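PDB 3Q3W: 3-isopropylmalate dehydratase small subunit from Campylobacter jejuni, which catalyses, as the small subunit of isopropylmalate isomerase, the interconversion of 2-isopropylmalate and 3-isopropylmalate through 2-isopropylmaleate, a step of leucine biosynthesis. Local coordinates for residues A109-F112 against K113-L117; L166-F169 against H170-C173; A20-D23 against T24-I28; I27-K30 against Q31-L34. All coordinates share one frame; numbering follows the deposited sequence.

Overall arrangement
Interactions 1 and 2 each lie in the first turns of a helix, and the two helices meet where Leu117 packs on His170 and Leu166. Interaction 1 is partly buried and belongs to a beta-alpha-beta unit of the mixed sheet, whereas interaction 2 is a surface contact with a carboxylate cap and a cysteine-aromatic pair. Interactions 3 and 4, both partly buried like interaction 1, follow one another along the chain and share Ile27 and Ile28. The first is a polar capping box, the second a largely apolar turn. Ile27 also reaches Phe112, tying this end of the molecule to interaction 1, while interaction 2 stays about 16 Å from interactions 3 and 4 at the nearest atoms.

Interaction 1: residues A109-F112 against K113-L117; sequences ADIF and KNNAL
Phe112 and Ala116 meet in a CH-pi contact one turn apart near the start of helix 110-118, the helix of the beta-alpha-beta unit that runs from strand 102-105 to strand 122-125. The phenylalanine side chain can be followed outward. Its CB stays beside the following peptide, as the chain connection requires. CG is anti to the backbone N (chi1 168°), which directs the ring along the helix toward the next turn. CD2 is still near Lys113 N, at 3.5 Å, but by CE2 and CZ the ring has reached the methyl of Ala116. CB of Ala116 stands over one ring face, displaced toward the rim, 4.2 Å from the centroid. Beyond the helix the ring meets Phe82 edge-to-face and packs on Ala91, Pro92 and Leu95, so it is buried where helix 110-118 faces helix 90-98.

The backbone beneath is regular. Ala109, the N-cap residue, offers its carbonyl to Lys113 N, and the Ala116 N to Phe112 O bond, at 2.7 Å, is the shortest of the four i to i+4 backbone bonds that join 109-112 to 113-117. On the more exposed side, Ile111 and Asn115 run side by side, with CG2 of Ile111 3.7 Å from Asn115 ND2; that amide nitrogen also makes a weak hydrogen bond to Ser87. Lys113 bends at its third torsion (chi3 -65°) and forms a salt bridge with Glu125 on strand 122-125, linking helix and strand by charge. A water joins the same lysine to the first turn: it donates to Asp110 OD1 at 2.7 Å and weakly accepts from Lys113 NZ at 3.2 Å.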
loop_
_atom_site.group_PDB
_atom_site.type_symbol
_atom_site.label_atom_id
_atom_site.label_comp_id
_atom_site.label_asym_id
_atom_site.label_seq_id
_atom_site.Cartn_x
_atom_site.Cartn_y
_atom_site.Cartn_z
ATOM N N ALA A 109 11.086 -2.913 -2.843
ATOM C CA ALA A 109 12.405 -2.422 -2.609
ATOM C C ALA A 109 12.730 -2.674 -1.137
ATOM O O ALA A 109 11.930 -2.386 -0.261
ATOM C CB ALA A 109 12.506 -0.956 -2.940
ATOM N N ASP A 110 13.905 -3.235 -0.882
ATOM C CA ASP A 110 14.280 -3.657 0.466
ATOM C C ASP A 110 14.116 -2.538 1.490
ATOM O O ASP A 110 13.581 -2.761 2.581
ATOM C CB ASP A 110 15.737 -4.146 0.500
ATOM C CG ASP A 110 15.988 -5.358 -0.402
ATOM O OD1 ASP A 110 15.019 -6.050 -0.802
ATOM O OD2 ASP A 110 17.175 -5.610 -0.719
ATOM N N ILE A 111 14.578 -1.345 1.160
ATOM C CA ILE A 111 14.574 -0.263 2.144
ATOM C C ILE A 111 13.123 0.122 2.505
ATOM O O ILE A 111 12.766 0.214 3.670
ATOM C CB ILE A 111 15.346 0.975 1.650
ATOM C CG1 ILE A 111 16.853 0.666 1.545
ATOM C CG2 ILE A 111 15.142 2.124 2.628
ATOM C CD1 ILE A 111 17.663 1.782 0.921
ATOM N N PHE A 112 12.281 0.285 1.496
ATOM C CA PHE A 112 10.901 0.659 1.728
ATOM C C PHE A 112 10.184 -0.419 2.516
ATOM O O PHE A 112 9.386 -0.115 3.435
ATOM C CB PHE A 112 10.187 0.903 0.387
ATOM C CG PHE A 112 8.719 1.023 0.514
ATOM C CD1 PHE A 112 8.147 2.238 0.817
ATOM C CD2 PHE A 112 7.888 -0.113 0.396
ATOM C CE1 PHE A 112 6.786 2.375 0.927
ATOM C CE2 PHE A 112 6.512 0.001 0.533
ATOM C CZ PHE A 112 5.956 1.241 0.817
ATOM N N LYS A 113 10.451 -1.688 2.173
ATOM C CA LYS A 113 9.780 -2.772 2.875
ATOM C C LYS A 113 9.995 -2.647 4.404
ATOM O O LYS A 113 9.030 -2.753 5.179
ATOM C CB LYS A 113 10.229 -4.181 2.391
ATOM C CG LYS A 113 9.349 -5.265 3.040
ATOM C CD LYS A 113 9.916 -6.671 3.039
ATOM C CE LYS A 113 10.058 -7.222 1.676
ATOM N NZ LYS A 113 10.658 -8.565 1.866
ATOM N N ASN A 114 11.238 -2.439 4.818
ATOM C CA ASN A 114 11.564 -2.418 6.237
ATOM C C ASN A 114 10.937 -1.205 6.915
ATOM O O ASN A 114 10.367 -1.322 7.981
ATOM C CB ASN A 114 13.060 -2.399 6.444
ATOM C CG ASN A 114 13.446 -2.652 7.886
ATOM O OD1 ASN A 114 13.947 -1.761 8.544
ATOM N ND2 ASN A 114 13.228 -3.879 8.376
ATOM N N ASN A 115 10.979 -0.060 6.241
ATOM C CA ASN A 115 10.312 1.133 6.752
ATOM C C ASN A 115 8.828 0.966 6.834
ATOM O O ASN A 115 8.202 1.467 7.784
ATOM C CB ASN A 115 10.630 2.331 5.888
ATOM C CG ASN A 115 12.084 2.740 5.995
ATOM O OD1 ASN A 115 12.755 2.438 7.007
ATOM N ND2 ASN A 115 12.597 3.396 4.951
ATOM N N ALA A 116 8.243 0.311 5.839
ATOM C CA ALA A 116 6.805 0.170 5.836
ATOM C C ALA A 116 6.386 -0.726 6.996
ATOM O O ALA A 116 5.442 -0.414 7.718
ATOM C CB ALA A 116 6.299 -0.382 4.502
ATOM N N LEU A 117 7.066 -1.852 7.136
ATOM C CA LEU A 117 6.797 -2.821 8.194
ATOM C C LEU A 117 6.997 -2.176 9.549
ATOM O O LEU A 117 6.195 -2.385 10.459
ATOM C CB LEU A 117 7.706 -4.052 8.062
ATOM C CG LEU A 117 7.306 -4.927 6.865
ATOM C CD1 LEU A 117 8.393 -6.020 6.633
ATOM C CD2 LEU A 117 5.880 -5.532 7.062
HETATM O O HOH W 1 12.673 -7.273 -0.319
#

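Interaction 2: residues L166-F169 against H170-C173; sequences LDDF and HRIC
Asp167 and Phe169 both hold CG anti to the backbone N (chi1 168° and 174°), and these torsions bring the carboxylate to His170 and the ring to Cys173 at the N-terminal end of helix 168-176. Asp167 is the N-cap. Its OD2 accepts from His170 N at 2.9 Å through the anti lone pair, the one directed away from the other carboxylate oxygen, and closes the first turn of the helix. The same oxygen lies 3.6 Å from CD2 of the His170 imidazole, whose plane is turned 61° from that of the carboxylate. The aspartate thus satisfies an amide at the positive end of the helix dipole, a setting that would probably stabilise its negative charge.

On another side of the helix, Cys173 makes a sulfur-aromatic contact. SG sits over one face of the Phe169 ring, offset toward the rim, 3.9 Å from the centroid and equally close to CE1 and CZ.

Leu166, just ahead of the cap, reaches forward over the first turn and lays CD2 against Arg171 CA at 3.8 Å; it also packs on Leu117 of helix 110-118. The aliphatic chain of Arg171 is extended from CG to NE and carries the guanidinium to the carbonyls of Leu150 and Leu151, to which NE and NH2 donate. Asp168 OD1 remains beyond salt-bridge distance of this group. The link to Asp168 is instead a water that accepts from Arg171 NH1 at 2.8 Å and donates to Asp168 O at 3.1 Å.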
loop_
_atom_site.group_PDB
_atom_site.type_symbol
_atom_site.label_atom_id
_atom_site.label_comp_id
_atom_site.label_asym_id
_atom_site.label_seq_id
_atom_site.Cartn_x
_atom_site.Cartn_y
_atom_site.Cartn_z
ATOM N N LEU A 166 6.392 -13.834 6.015
ATOM C CA LEU A 166 6.869 -12.644 6.696
ATOM C C LEU A 166 7.732 -13.030 7.878
ATOM O O LEU A 166 7.361 -13.906 8.674
ATOM C CB LEU A 166 5.705 -11.778 7.204
ATOM C CG LEU A 166 6.056 -10.311 7.457
ATOM C CD1 LEU A 166 6.133 -9.545 6.134
ATOM C CD2 LEU A 166 5.029 -9.675 8.374
ATOM N N ASP A 167 8.886 -12.387 7.982
ATOM C CA ASP A 167 9.802 -12.576 9.116
ATOM C C ASP A 167 8.982 -12.620 10.418
ATOM O O ASP A 167 8.128 -11.764 10.602
ATOM C CB ASP A 167 10.743 -11.352 9.099
ATOM C CG ASP A 167 11.571 -11.200 10.354
ATOM O OD1 ASP A 167 12.645 -11.820 10.428
ATOM O OD2 ASP A 167 11.189 -10.399 11.243
ATOM N N ASP A 168 9.243 -13.570 11.329
ATOM C CA ASP A 168 8.455 -13.686 12.565
ATOM C C ASP A 168 8.478 -12.423 13.435
ATOM O O ASP A 168 7.485 -12.094 14.092
ATOM C CB ASP A 168 8.912 -14.862 13.429
ATOM C CG ASP A 168 8.394 -16.220 12.942
ATOM O OD1 ASP A 168 7.305 -16.339 12.352
ATOM O OD2 ASP A 168 9.097 -17.198 13.213
ATOM N N PHE A 169 9.604 -11.732 13.457
ATOM C CA PHE A 169 9.739 -10.564 14.302
ATOM C C PHE A 169 8.839 -9.451 13.791
ATOM O O PHE A 169 8.097 -8.855 14.579
ATOM C CB PHE A 169 11.195 -10.106 14.385
ATOM C CG PHE A 169 11.377 -8.832 15.117
ATOM C CD1 PHE A 169 11.055 -8.747 16.462
ATOM C CD2 PHE A 169 11.837 -7.707 14.459
ATOM C CE1 PHE A 169 11.201 -7.563 17.152
ATOM C CE2 PHE A 169 12.015 -6.535 15.126
ATOM C CZ PHE A 169 11.704 -6.443 16.486
ATOM N N HIS A 170 8.885 -9.179 12.485
ATOM C CA HIS A 170 8.003 -8.157 11.888
ATOM C C HIS A 170 6.550 -8.516 12.119
ATOM O O HIS A 170 5.734 -7.653 12.402
ATOM C CB HIS A 170 8.247 -8.004 10.393
ATOM C CG HIS A 170 9.522 -7.306 10.073
ATOM N ND1 HIS A 170 9.924 -6.165 10.738
ATOM C CD2 HIS A 170 10.485 -7.572 9.161
ATOM C CE1 HIS A 170 11.090 -5.772 10.260
ATOM N NE2 HIS A 170 11.449 -6.604 9.297
ATOM N N ARG A 171 6.244 -9.808 11.996
ATOM C CA ARG A 171 4.871 -10.271 12.110
ATOM C C ARG A 171 4.358 -10.070 13.503
ATOM O O ARG A 171 3.261 -9.567 13.667
ATOM C CB ARG A 171 4.735 -11.731 11.726
ATOM C CG ARG A 171 3.417 -12.404 12.154
ATOM C CD ARG A 171 3.208 -13.665 11.308
ATOM N NE ARG A 171 2.107 -14.532 11.722
ATOM C CZ ARG A 171 2.157 -15.473 12.664
ATOM N NH1 ARG A 171 3.240 -15.667 13.397
ATOM N NH2 ARG A 171 1.083 -16.226 12.896
ATOM N N ILE A 172 5.139 -10.448 14.501
ATOM C CA ILE A 172 4.652 -10.314 15.856
ATOM C C ILE A 172 4.512 -8.853 16.244
ATOM O O ILE A 172 3.574 -8.538 16.951
ATOM C CB ILE A 172 5.467 -11.120 16.899
ATOM C CG1 ILE A 172 4.646 -11.348 18.188
ATOM C CG2 ILE A 172 6.817 -10.443 17.234
ATOM C CD1 ILE A 172 3.293 -12.232 18.082
ATOM N N CYS A 173 5.436 -7.990 15.811
ATOM C CA CYS A 173 5.264 -6.541 15.983
ATOM C C CYS A 173 3.922 -6.069 15.410
ATOM O O CYS A 173 3.188 -5.409 16.116
ATOM C CB CYS A 173 6.436 -5.754 15.392
ATOM S SG CYS A 173 8.021 -5.992 16.282
HETATM O O HOH W 2 5.388 -14.365 14.560
#

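Interaction 3: residues A20-D23 against T24-I28; sequences ANID and TDQII
Asp23 and Gln26 exchange hydrogen bonds as a capping box at the start of the short helix 24-27. In one direction Asp23 OD1 accepts from Gln26 N at 2.9 Å, met nearly head-on along its C-O bond. In the other, the glutamine side chain reaches back and its OE1 receives Asp23 N at 3.3 Å, with the donor above the amide carbonyl plane. The return bond is therefore longer and poorly placed at the acceptor, though straight at the hydrogen. Asp23 CG occupies the position between backbone N and carbonyl carbon (chi1 68°), which turns the carboxylate toward the first amides of the helix. The chains of Asp23 and Gln26 cross at about a right angle, with CG of Gln26 3.2 Å from Asp23 OD1.

The main chain backs up this arrangement, since Asp23 O accepts from Ile27 N at 2.9 Å. Next to it, Ile22 places CG2 3.9 Å from CG1 of Ile27 to form an apolar bridge from the loop to the helix, and Ile27 continues inward onto Ala91 and Leu95 of helix 90-98. Farther out, Asp25 turns its OD1 to a salt bridge with Arg88, while a water donates to Asp25 OD2 at 3.0 Å and weakly to Asp23 OD2. Backbone bonds from Ile22 to Gly83 and from Thr24 to Ser84 fix the loop on which the cap stands.

Two carboxylates thus lie close together: Asp23 OD1 and Asp25 OD2 are 4.4 Å apart. Helix amides, Arg88 and the shared water would be expected to offset much of their mutual repulsion.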
loop_
_atom_site.group_PDB
_atom_site.type_symbol
_atom_site.label_atom_id
_atom_site.label_comp_id
_atom_site.label_asym_id
_atom_site.label_seq_id
_atom_site.Cartn_x
_atom_site.Cartn_y
_atom_site.Cartn_z
ATOM N N ALA A 20 5.082 -0.757 -12.508
ATOM C CA ALA A 20 6.243 -1.398 -11.881
ATOM C C ALA A 20 7.149 -0.298 -11.383
ATOM O O ALA A 20 7.059 0.858 -11.825
ATOM C CB ALA A 20 6.984 -2.296 -12.866
ATOM N N ASN A 21 8.028 -0.661 -10.459
ATOM C CA ASN A 21 9.018 0.267 -9.968
ATOM C C ASN A 21 8.398 1.591 -9.487
ATOM O O ASN A 21 8.997 2.643 -9.710
ATOM C CB ASN A 21 10.041 0.561 -11.066
ATOM C CG ASN A 21 10.542 -0.682 -11.726
ATOM O OD1 ASN A 21 11.190 -1.508 -11.090
ATOM N ND2 ASN A 21 10.235 -0.841 -13.011
ATOM N N ILE A 22 7.222 1.551 -8.839
ATOM C CA ILE A 22 6.669 2.773 -8.230
ATOM C C ILE A 22 7.735 3.244 -7.225
ATOM O O ILE A 22 8.137 2.508 -6.328
ATOM C CB ILE A 22 5.273 2.576 -7.608
ATOM C CG1 ILE A 22 4.218 2.532 -8.714
ATOM C CG2 ILE A 22 4.894 3.725 -6.625
ATOM C CD1 ILE A 22 3.006 1.662 -8.400
ATOM N N ASP A 23 8.253 4.435 -7.457
ATOM C CA ASP A 23 9.334 4.945 -6.664
ATOM C C ASP A 23 8.893 5.971 -5.596
ATOM O O ASP A 23 7.758 6.446 -5.580
ATOM C CB ASP A 23 10.444 5.467 -7.590
ATOM C CG ASP A 23 10.045 6.690 -8.358
ATOM O OD1 ASP A 23 9.343 7.540 -7.785
ATOM O OD2 ASP A 23 10.470 6.842 -9.536
ATOM N N THR A 24 9.831 6.302 -4.718
ATOM C CA THR A 24 9.559 7.052 -3.527
ATOM C C THR A 24 9.075 8.439 -3.921
ATOM O O THR A 24 8.227 8.998 -3.240
ATOM C CB THR A 24 10.799 7.049 -2.543
ATOM O OG1 THR A 24 11.998 7.364 -3.265
ATOM C CG2 THR A 24 10.980 5.689 -1.891
ATOM N N ASP A 25 9.548 8.970 -5.043
ATOM C CA ASP A 25 9.032 10.248 -5.554
ATOM C C ASP A 25 7.614 10.211 -6.106
ATOM O O ASP A 25 6.901 11.221 -6.076
ATOM C CB ASP A 25 9.897 10.813 -6.671
ATOM C CG ASP A 25 11.235 11.256 -6.197
ATOM O OD1 ASP A 25 11.299 12.236 -5.405
ATOM O OD2 ASP A 25 12.222 10.628 -6.643
ATOM N N GLN A 26 7.219 9.082 -6.665
ATOM C CA GLN A 26 5.838 8.897 -7.060
ATOM C C GLN A 26 4.974 8.784 -5.831
ATOM O O GLN A 26 3.879 9.299 -5.817
ATOM C CB GLN A 26 5.689 7.679 -7.953
ATOM C CG GLN A 26 6.484 7.793 -9.236
ATOM C CD GLN A 26 6.200 6.629 -10.148
ATOM O OE1 GLN A 26 6.943 5.669 -10.219
ATOM N NE2 GLN A 26 5.099 6.696 -10.809
ATOM N N ILE A 27 5.448 8.080 -4.821
ATOM C CA ILE A 27 4.690 7.935 -3.570
ATOM C C ILE A 27 4.488 9.312 -2.898
ATOM O O ILE A 27 3.390 9.666 -2.527
ATOM C CB ILE A 27 5.338 6.909 -2.592
ATOM C CG1 ILE A 27 5.338 5.504 -3.217
ATOM C CG2 ILE A 27 4.521 6.804 -1.267
ATOM C CD1 ILE A 27 6.264 4.491 -2.532
ATOM N N ILE A 28 5.561 10.096 -2.782
ATOM C CA ILE A 28 5.460 11.415 -2.179
ATOM C C ILE A 28 6.659 12.231 -2.599
ATOM O O ILE A 28 7.803 11.876 -2.276
ATOM C CB ILE A 28 5.339 11.367 -0.594
ATOM C CG1 ILE A 28 5.255 12.787 -0.014
ATOM C CG2 ILE A 28 6.428 10.470 0.040
ATOM C CD1 ILE A 28 4.626 12.886 1.398
HETATM O O HOH W 3 12.608 9.432 -9.354
#

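Interaction 4: residues I27-K30 against Q31-L34; sequences IIPK and QFLL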
loop_
_atom_site.group_PDB
_atom_site.type_symbol
_atom_site.label_atom_id
_atom_site.label_comp_id
_atom_site.label_asym_id
_atom_site.label_seq_id
_atom_site.Cartn_x
_atom_site.Cartn_y
_atom_site.Cartn_z
ATOM N N ILE A 27 5.448 8.080 -4.821
ATOM C CA ILE A 27 4.690 7.935 -3.570
ATOM C C ILE A 27 4.488 9.312 -2.898
ATOM O O ILE A 27 3.390 9.666 -2.527
ATOM C CB ILE A 27 5.338 6.909 -2.592
ATOM C CG1 ILE A 27 5.338 5.504 -3.217
ATOM C CG2 ILE A 27 4.521 6.804 -1.267
ATOM C CD1 ILE A 27 6.264 4.491 -2.532
ATOM N N ILE A 28 5.561 10.096 -2.782
ATOM C CA ILE A 28 5.460 11.415 -2.179
ATOM C C ILE A 28 6.659 12.231 -2.599
ATOM O O ILE A 28 7.803 11.876 -2.276
ATOM C CB ILE A 28 5.339 11.367 -0.594
ATOM C CG1 ILE A 28 5.255 12.787 -0.014
ATOM C CG2 ILE A 28 6.428 10.470 0.040
ATOM C CD1 ILE A 28 4.626 12.886 1.398
ATOM N N PRO A 29 6.392 13.314 -3.319
ATOM C CA PRO A 29 7.437 14.123 -3.875
ATOM C C PRO A 29 8.211 14.916 -2.795
ATOM O O PRO A 29 7.732 15.082 -1.670
ATOM C CB PRO A 29 6.673 15.066 -4.805
ATOM C CG PRO A 29 5.430 14.416 -5.079
ATOM C CD PRO A 29 5.078 13.662 -3.888
ATOM N N LYS A 30 9.380 15.392 -3.185
ATOM C CA LYS A 30 10.365 15.973 -2.280
ATOM C C LYS A 30 9.909 17.274 -1.630
ATOM O O LYS A 30 10.352 17.575 -0.540
ATOM C CB LYS A 30 11.686 16.244 -2.997
ATOM C CG LYS A 30 12.425 15.015 -3.506
ATOM C CD LYS A 30 13.588 15.492 -4.395
ATOM C CE LYS A 30 14.617 14.396 -4.733
ATOM N NZ LYS A 30 15.117 13.683 -3.532
ATOM N N GLN A 31 9.066 18.048 -2.303
ATOM C CA GLN A 31 8.520 19.292 -1.733
ATOM C C GLN A 31 7.634 19.150 -0.450
ATOM O O GLN A 31 7.415 20.121 0.271
ATOM C CB GLN A 31 7.760 20.116 -2.802
ATOM C CG GLN A 31 6.505 19.517 -3.382
ATOM C CD GLN A 31 6.732 18.732 -4.668
ATOM O OE1 GLN A 31 7.767 18.114 -4.825
ATOM N NE2 GLN A 31 5.749 18.724 -5.571
ATOM N N PHE A 32 7.218 17.937 -0.137
ATOM C CA PHE A 32 6.358 17.682 1.040
ATOM C C PHE A 32 7.046 16.980 2.199
ATOM O O PHE A 32 6.374 16.500 3.115
ATOM C CB PHE A 32 5.194 16.799 0.605
ATOM C CG PHE A 32 4.379 17.402 -0.513
ATOM C CD1 PHE A 32 3.739 18.600 -0.347
ATOM C CD2 PHE A 32 4.304 16.792 -1.741
ATOM C CE1 PHE A 32 2.985 19.172 -1.410
ATOM C CE2 PHE A 32 3.567 17.359 -2.785
ATOM C CZ PHE A 32 2.930 18.530 -2.627
ATOM N N LEU A 33 8.349 16.806 2.144
ATOM C CA LEU A 33 9.036 15.952 3.118
ATOM C C LEU A 33 9.423 16.708 4.380
ATOM O O LEU A 33 10.576 16.730 4.843
ATOM C CB LEU A 33 10.231 15.261 2.479
ATOM C CG LEU A 33 10.010 14.513 1.178
ATOM C CD1 LEU A 33 11.360 13.893 0.784
ATOM C CD2 LEU A 33 8.889 13.447 1.373
ATOM N N LEU A 34 8.406 17.338 4.933
ATOM C CA LEU A 34 8.542 18.136 6.121
ATOM C C LEU A 34 8.940 17.230 7.288
ATOM O O LEU A 34 8.453 16.091 7.420
ATOM C CB LEU A 34 7.252 18.898 6.378
ATOM C CG LEU A 34 6.978 20.083 5.441
ATOM C CD1 LEU A 34 5.589 20.569 5.643
ATOM C CD2 LEU A 34 7.928 21.202 5.717
#
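Pro29 and Phe32 lie side by side, pointing the same way, in a short 3-10 turn that follows helix 24-27 and ends at Gln31 and Phe32. The close-packed part is built from this pair and its neighbours. CD of Pro29 meets the edge of the Phe32 ring in its plane, 3.9 Å from CD2, while CG of Gln31 stands 3.6 Å above the ring plane, over its centre. The ring also stacks with His44. Ile28 extends the apolar patch: its CD1 touches Phe32 CB at 4.0 Å and its CG1 meets Leu33 CD2 at 3.9 Å.

The exposed side is occupied by Lys30 and Gln31. Gln31, bent at its second torsion (chi2 -93°), curls back so that OE1 comes within 3.2 Å of Pro29 CB, bringing its amide against that carbon. The lysine contributes little beyond its CB and backbone.

Backbone bonds are modest here. Phe32 N reaches Pro29 O at 3.3 Å, the i to i+3 bond of the turn, Leu33 N bonds weakly to Lys30 O, and Leu33 centres an inverse gamma turn. One long and one weak backbone bond are thus joined by apolar contacts of Ile28, Pro29, Phe32 and Leu33, so polar and apolar contacts both hold the turn.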